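Local coordinates for SusD homolog (PDB 3FDH), which probably binds glycans at the outer membrane for import, as a SusD/RagB family lipoprotein of a gut Bacteroides, at residues A[185-199]-A[229-242]. Numbering follows the deposited sequence. Where two conformers were deposited one is given.
Sequences FLYAGDADKWLKFAY and KSFTSADDQAAFDI
Asp236 OD2 is gripped by three donors. Lys196 NZ reaches it across the contact at 2.7 Å, from above the carboxylate plane, at the end of a chain extended beyond CG. Thr232 N and Thr232 OG1 of its own loop also bind it, the backbone N on the anti side. Lys193 NZ makes a long salt bridge to Asp236 OD1. An asparagine here would probably leave both lysines without their counter-charge and weaken the tie between helix and loop.

Tyr187 OH donates to Asp236 O at 2.7 Å, tilted 17° from the carbonyl plane. One water links the same oxygen to Lys193 O. At the other end of the loop, Ser230 OG donates to Lys196 O at 2.6 Å, from above the carbonyl plane.

The methyl of Ala238 sits over the centre of the Phe197 ring, with CB 3.6 Å from its centroid. With chi1 at 178°, Phe197 CG lies anti to the backbone N, and the ring reaches both Ala238 and Phe231 CZ. Helix 106-127 also touches Phe197. Ile242 CD1 lies over one face of the Phe185 ring, offset toward its rim.

Within this helical SusD-like, TPR-clan fold, salt bridges and the Ser230 bond hold the start of helix 191-208 to the loop after helix 216-228; Ala238 of strand 238-240 packs on that helix, and three waters join residues 239-241 to the loop at Phe185 and Leu186.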
loop_
_atom_site.group_PDB
_atom_site.type_symbol
_atom_site.label_atom_id
_atom_site.label_comp_id
_atom_site.label_asym_id
_atom_site.label_seq_id
_atom_site.Cartn_x
_atom_site.Cartn_y
_atom_site.Cartn_z
ATOM N N PHE A 185 -16.832 -2.157 -8.523
ATOM C CA PHE A 185 -15.724 -1.629 -9.319
ATOM C C PHE A 185 -14.439 -2.440 -9.144
ATOM O O PHE A 185 -13.437 -2.200 -9.813
ATOM C CB PHE A 185 -15.432 -0.156 -8.987
ATOM C CG PHE A 185 -16.575 0.767 -9.266
ATOM C CD1 PHE A 185 -17.236 0.709 -10.483
ATOM C CD2 PHE A 185 -16.956 1.715 -8.329
ATOM C CE1 PHE A 185 -18.289 1.571 -10.731
ATOM C CE2 PHE A 185 -17.982 2.573 -8.579
ATOM C CZ PHE A 185 -18.657 2.511 -9.775
ATOM N N LEU A 186 -14.480 -3.422 -8.263
ATOM C CA LEU A 186 -13.306 -4.237 -8.040
ATOM C C LEU A 186 -13.392 -5.478 -8.910
ATOM O O LEU A 186 -12.509 -5.736 -9.726
ATOM C CB LEU A 186 -13.181 -4.591 -6.565
ATOM C CG LEU A 186 -11.784 -4.683 -6.022
ATOM C CD1 LEU A 186 -11.068 -3.299 -6.196
ATOM C CD2 LEU A 186 -11.875 -5.097 -4.554
ATOM N N TYR A 187 -14.497 -6.206 -8.800
ATOM C CA TYR A 187 -14.623 -7.491 -9.479
ATOM C C TYR A 187 -15.889 -7.735 -10.320
ATOM O O TYR A 187 -16.130 -8.840 -10.792
ATOM C CB TYR A 187 -14.459 -8.620 -8.478
ATOM C CG TYR A 187 -13.061 -8.784 -7.898
ATOM C CD1 TYR A 187 -11.973 -9.071 -8.693
ATOM C CD2 TYR A 187 -12.864 -8.744 -6.543
ATOM C CE1 TYR A 187 -10.729 -9.305 -8.153
ATOM C CE2 TYR A 187 -11.635 -8.977 -5.992
ATOM C CZ TYR A 187 -10.559 -9.222 -6.794
ATOM O OH TYR A 187 -9.332 -9.470 -6.244
ATOM N N ALA A 188 -16.685 -6.702 -10.524
ATOM C CA ALA A 188 -17.851 -6.817 -11.410
ATOM C C ALA A 188 -18.777 -7.949 -11.021
ATOM O O ALA A 188 -19.357 -8.650 -11.874
ATOM C CB ALA A 188 -17.402 -6.964 -12.868
ATOM N N GLY A 189 -18.895 -8.121 -9.713
ATOM C CA GLY A 189 -19.834 -9.081 -9.120
ATOM C C GLY A 189 -19.360 -10.509 -8.957
ATOM O O GLY A 189 -20.107 -11.376 -8.504
ATOM N N ASP A 190 -18.109 -10.750 -9.334
ATOM C CA ASP A 190 -17.519 -12.096 -9.196
ATOM C C ASP A 190 -17.161 -12.421 -7.734
ATOM O O ASP A 190 -16.086 -12.031 -7.248
ATOM C CB ASP A 190 -16.271 -12.206 -10.064
ATOM C CG ASP A 190 -15.786 -13.632 -10.186
ATOM O OD1 ASP A 190 -16.057 -14.431 -9.269
ATOM O OD2 ASP A 190 -15.146 -13.945 -11.202
ATOM N N ALA A 191 -18.044 -13.168 -7.061
ATOM C CA ALA A 191 -17.860 -13.495 -5.626
ATOM C C ALA A 191 -16.657 -14.390 -5.334
ATOM O O ALA A 191 -16.087 -14.362 -4.237
ATOM C CB ALA A 191 -19.124 -14.128 -5.028
ATOM N N ASP A 192 -16.281 -15.182 -6.328
ATOM C CA ASP A 192 -15.157 -16.126 -6.161
ATOM C C ASP A 192 -13.851 -15.365 -6.092
ATOM O O ASP A 192 -12.938 -15.754 -5.383
ATOM C CB ASP A 192 -15.106 -17.165 -7.284
ATOM C CG ASP A 192 -16.255 -18.176 -7.206
ATOM O OD1 ASP A 192 -16.804 -18.398 -6.099
ATOM O OD2 ASP A 192 -16.605 -18.751 -8.261
ATOM N N LYS A 193 -13.785 -14.269 -6.838
ATOM C CA LYS A 193 -12.617 -13.383 -6.829
ATOM C C LYS A 193 -12.576 -12.612 -5.512
ATOM O O LYS A 193 -11.524 -12.417 -4.919
ATOM C CB LYS A 193 -12.604 -12.461 -8.044
ATOM C CG LYS A 193 -12.305 -13.229 -9.311
ATOM C CD LYS A 193 -11.969 -12.322 -10.454
ATOM C CE LYS A 193 -11.406 -13.121 -11.608
ATOM N NZ LYS A 193 -10.919 -12.252 -12.677
ATOM N N TRP A 194 -13.736 -12.213 -5.022
ATOM C CA TRP A 194 -13.760 -11.563 -3.712
ATOM C C TRP A 194 -13.279 -12.532 -2.643
ATOM O O TRP A 194 -12.579 -12.162 -1.702
ATOM C CB TRP A 194 -15.139 -11.023 -3.326
ATOM C CG TRP A 194 -15.444 -9.671 -3.908
ATOM C CD1 TRP A 194 -16.016 -9.408 -5.122
ATOM C CD2 TRP A 194 -15.200 -8.405 -3.300
ATOM N NE1 TRP A 194 -16.142 -8.043 -5.306
ATOM C CE2 TRP A 194 -15.666 -7.412 -4.193
ATOM C CE3 TRP A 194 -14.685 -8.008 -2.060
ATOM C CZ2 TRP A 194 -15.604 -6.075 -3.908
ATOM C CZ3 TRP A 194 -14.617 -6.664 -1.782
ATOM C CH2 TRP A 194 -15.070 -5.710 -2.701
ATOM N N LEU A 195 -13.647 -13.786 -2.810
ATOM C CA LEU A 195 -13.311 -14.815 -1.828
ATOM C C LEU A 195 -11.785 -14.961 -1.822
ATOM O O LEU A 195 -11.137 -15.041 -0.776
ATOM C CB LEU A 195 -14.044 -16.131 -2.165
ATOM C CG LEU A 195 -14.054 -17.239 -1.121
ATOM C CD1 LEU A 195 -14.765 -16.787 0.148
ATOM C CD2 LEU A 195 -14.787 -18.415 -1.745
ATOM N N LYS A 196 -11.208 -14.945 -3.016
ATOM C CA LYS A 196 -9.728 -15.016 -3.145
ATOM C C LYS A 196 -9.054 -13.823 -2.477
ATOM O O LYS A 196 -8.012 -13.944 -1.828
ATOM C CB LYS A 196 -9.299 -15.095 -4.599
ATOM C CG LYS A 196 -9.577 -16.400 -5.232
ATOM C CD LYS A 196 -9.109 -16.408 -6.657
ATOM C CE LYS A 196 -9.272 -17.761 -7.271
ATOM N NZ LYS A 196 -9.053 -17.670 -8.743
ATOM N N PHE A 197 -9.667 -12.667 -2.674
ATOM C CA PHE A 197 -9.205 -11.397 -2.094
ATOM C C PHE A 197 -9.281 -11.516 -0.565
ATOM O O PHE A 197 -8.331 -11.186 0.159
ATOM C CB PHE A 197 -10.044 -10.224 -2.661
ATOM C CG PHE A 197 -9.704 -8.853 -2.122
ATOM C CD1 PHE A 197 -8.413 -8.519 -1.688
ATOM C CD2 PHE A 197 -10.675 -7.852 -2.147
ATOM C CE1 PHE A 197 -8.127 -7.220 -1.194
ATOM C CE2 PHE A 197 -10.395 -6.565 -1.688
ATOM C CZ PHE A 197 -9.109 -6.250 -1.252
ATOM N N ALA A 198 -10.387 -12.046 -0.055
ATOM C CA ALA A 198 -10.524 -12.193 1.426
ATOM C C ALA A 198 -9.396 -13.075 2.005
ATOM O O ALA A 198 -8.822 -12.783 3.040
ATOM C CB ALA A 198 -11.895 -12.776 1.801
ATOM N N TYR A 199 -9.079 -14.161 1.321
ATOM C CA TYR A 199 -8.001 -15.067 1.773
ATOM C C TYR A 199 -6.658 -14.414 1.653
ATOM O O TYR A 199 -5.755 -14.667 2.436
ATOM C CB TYR A 199 -7.987 -16.405 1.013
ATOM C CG TYR A 199 -8.958 -17.379 1.611
ATOM C CD1 TYR A 199 -8.732 -17.932 2.873
ATOM C CD2 TYR A 199 -10.110 -17.734 0.938
ATOM C CE1 TYR A 199 -9.623 -18.795 3.441
ATOM C CE2 TYR A 199 -11.015 -18.633 1.496
ATOM C CZ TYR A 199 -10.765 -19.149 2.742
ATOM O OH TYR A 199 -11.670 -20.030 3.284
ATOM N N LYS A 229 -5.553 -20.311 -1.481
ATOM C CA LYS A 229 -6.969 -20.067 -1.714
ATOM C C LYS A 229 -7.221 -18.652 -2.226
ATOM O O LYS A 229 -8.366 -18.183 -2.289
ATOM C CB LYS A 229 -7.753 -20.334 -0.430
ATOM C CG LYS A 229 -7.780 -21.819 -0.046
ATOM C CD LYS A 229 -8.544 -22.080 1.253
ATOM C CE LYS A 229 -8.618 -23.581 1.586
ATOM N NZ LYS A 229 -7.291 -24.237 1.814
ATOM N N SER A 230 -6.133 -17.993 -2.612
ATOM C CA SER A 230 -6.205 -16.636 -3.105
ATOM C C SER A 230 -5.871 -16.515 -4.583
ATOM O O SER A 230 -6.077 -17.442 -5.352
ATOM C CB SER A 230 -5.323 -15.762 -2.251
ATOM O OG SER A 230 -5.514 -14.390 -2.533
ATOM N N PHE A 231 -5.352 -15.356 -4.958
ATOM C CA PHE A 231 -5.052 -15.027 -6.359
ATOM C C PHE A 231 -4.175 -16.058 -7.034
ATOM O O PHE A 231 -3.165 -16.449 -6.499
ATOM C CB PHE A 231 -4.349 -13.668 -6.490
ATOM C CG PHE A 231 -4.944 -12.557 -5.630
ATOM C CD1 PHE A 231 -6.323 -12.355 -5.579
ATOM C CD2 PHE A 231 -4.118 -11.634 -5.026
ATOM C CE1 PHE A 231 -6.879 -11.317 -4.843
ATOM C CE2 PHE A 231 -4.657 -10.563 -4.268
ATOM C CZ PHE A 231 -6.074 -10.414 -4.199
ATOM N N THR A 232 -4.562 -16.444 -8.246
ATOM C CA THR A 232 -3.840 -17.454 -9.028
ATOM C C THR A 232 -2.946 -16.781 -10.068
ATOM O O THR A 232 -2.065 -17.409 -10.654
ATOM C CB THR A 232 -4.806 -18.386 -9.778
ATOM O OG1 THR A 232 -5.500 -17.642 -10.778
ATOM C CG2 THR A 232 -5.827 -18.997 -8.843
ATOM N N SER A 233 -3.219 -15.500 -10.289
ATOM C CA SER A 233 -2.467 -14.650 -11.214
ATOM C C SER A 233 -2.824 -13.191 -10.991
ATOM O O SER A 233 -3.692 -12.866 -10.189
ATOM C CB SER A 233 -2.782 -14.967 -12.671
ATOM O OG SER A 233 -4.091 -14.524 -12.974
ATOM N N ALA A 234 -2.147 -12.322 -11.724
ATOM C CA ALA A 234 -2.409 -10.887 -11.624
ATOM C C ALA A 234 -3.853 -10.613 -12.044
ATOM O O ALA A 234 -4.491 -9.647 -11.636
ATOM C CB ALA A 234 -1.432 -10.086 -12.459
ATOM N N ASP A 235 -4.403 -11.501 -12.840
ATOM C CA ASP A 235 -5.763 -11.279 -13.293
ATOM C C ASP A 235 -6.754 -11.395 -12.169
ATOM O O ASP A 235 -7.866 -10.895 -12.253
ATOM C CB ASP A 235 -6.120 -12.216 -14.431
ATOM C CG ASP A 235 -5.388 -11.866 -15.686
ATOM O OD1 ASP A 235 -4.984 -10.680 -15.805
ATOM O OD2 ASP A 235 -5.215 -12.761 -16.549
ATOM N N ASP A 236 -6.322 -11.991 -11.077
ATOM C CA ASP A 236 -7.229 -12.203 -9.970
ATOM C C ASP A 236 -7.073 -11.102 -8.958
ATOM O O ASP A 236 -7.867 -10.990 -8.002
ATOM C CB ASP A 236 -6.912 -13.521 -9.224
ATOM C CG ASP A 236 -7.510 -14.734 -9.865
ATOM O OD1 ASP A 236 -8.324 -14.600 -10.797
ATOM O OD2 ASP A 236 -7.168 -15.847 -9.413
ATOM N N GLN A 237 -6.012 -10.322 -9.129
ATOM C CA GLN A 237 -5.640 -9.372 -8.055
ATOM C C GLN A 237 -6.696 -8.303 -7.879
ATOM O O GLN A 237 -7.493 -8.046 -8.752
ATOM C CB GLN A 237 -4.243 -8.782 -8.264
ATOM C CG GLN A 237 -4.195 -7.673 -9.307
ATOM C CD GLN A 237 -2.819 -7.341 -9.771
ATOM O OE1 GLN A 237 -1.831 -7.695 -9.122
ATOM N NE2 GLN A 237 -2.733 -6.685 -10.945
ATOM N N ALA A 238 -6.704 -7.730 -6.679
ATOM C CA ALA A 238 -7.693 -6.711 -6.293
ATOM C C ALA A 238 -7.257 -5.338 -6.774
ATOM O O ALA A 238 -6.501 -4.635 -6.114
ATOM C CB ALA A 238 -7.898 -6.720 -4.831
ATOM N N ALA A 239 -7.744 -5.028 -7.967
ATOM C CA ALA A 239 -7.396 -3.810 -8.666
ATOM C C ALA A 239 -8.613 -2.977 -8.952
ATOM O O ALA A 239 -9.591 -3.441 -9.486
ATOM C CB ALA A 239 -6.699 -4.145 -9.975
ATOM N N PHE A 240 -8.491 -1.718 -8.596
ATOM C CA PHE A 240 -9.504 -0.711 -8.889
ATOM C C PHE A 240 -8.957 -0.127 -10.160
ATOM O O PHE A 240 -8.006 0.672 -10.126
ATOM C CB PHE A 240 -9.550 0.316 -7.773
ATOM C CG PHE A 240 -10.575 1.376 -7.963
ATOM C CD1 PHE A 240 -11.911 1.101 -7.777
ATOM C CD2 PHE A 240 -10.199 2.677 -8.267
ATOM C CE1 PHE A 240 -12.873 2.073 -7.933
ATOM C CE2 PHE A 240 -11.164 3.671 -8.424
ATOM C CZ PHE A 240 -12.516 3.355 -8.272
ATOM N N ASP A 241 -9.566 -0.536 -11.274
ATOM C CA ASP A 241 -9.036 -0.247 -12.577
ATOM C C ASP A 241 -10.061 0.462 -13.447
ATOM O O ASP A 241 -10.362 0.005 -14.529
ATOM C CB ASP A 241 -8.640 -1.594 -13.180
ATOM C CG ASP A 241 -7.675 -1.483 -14.362
ATOM O OD1 ASP A 241 -7.143 -0.395 -14.678
ATOM O OD2 ASP A 241 -7.425 -2.539 -14.975
ATOM N N ILE A 242 -10.599 1.564 -12.950
ATOM C CA ILE A 242 -11.634 2.284 -13.688
ATOM C C ILE A 242 -11.168 3.681 -14.073
ATOM O O ILE A 242 -11.954 4.525 -14.496
ATOM C CB ILE A 242 -12.998 2.341 -12.901
ATOM C CG1 ILE A 242 -12.921 3.307 -11.708
ATOM C CG2 ILE A 242 -13.408 0.936 -12.449
ATOM C CD1 ILE A 242 -14.251 3.500 -10.941
HETATM O O HOH W 1 -11.534 -2.516 -11.678
HETATM O O HOH W 2 -9.880 -6.380 -9.454
HETATM O O HOH W 3 -10.641 -4.837 -11.428
HETATM O O HOH W 4 -9.489 -12.724 -6.953
HETATM O O HOH W 5 -10.300 -9.666 -11.976
#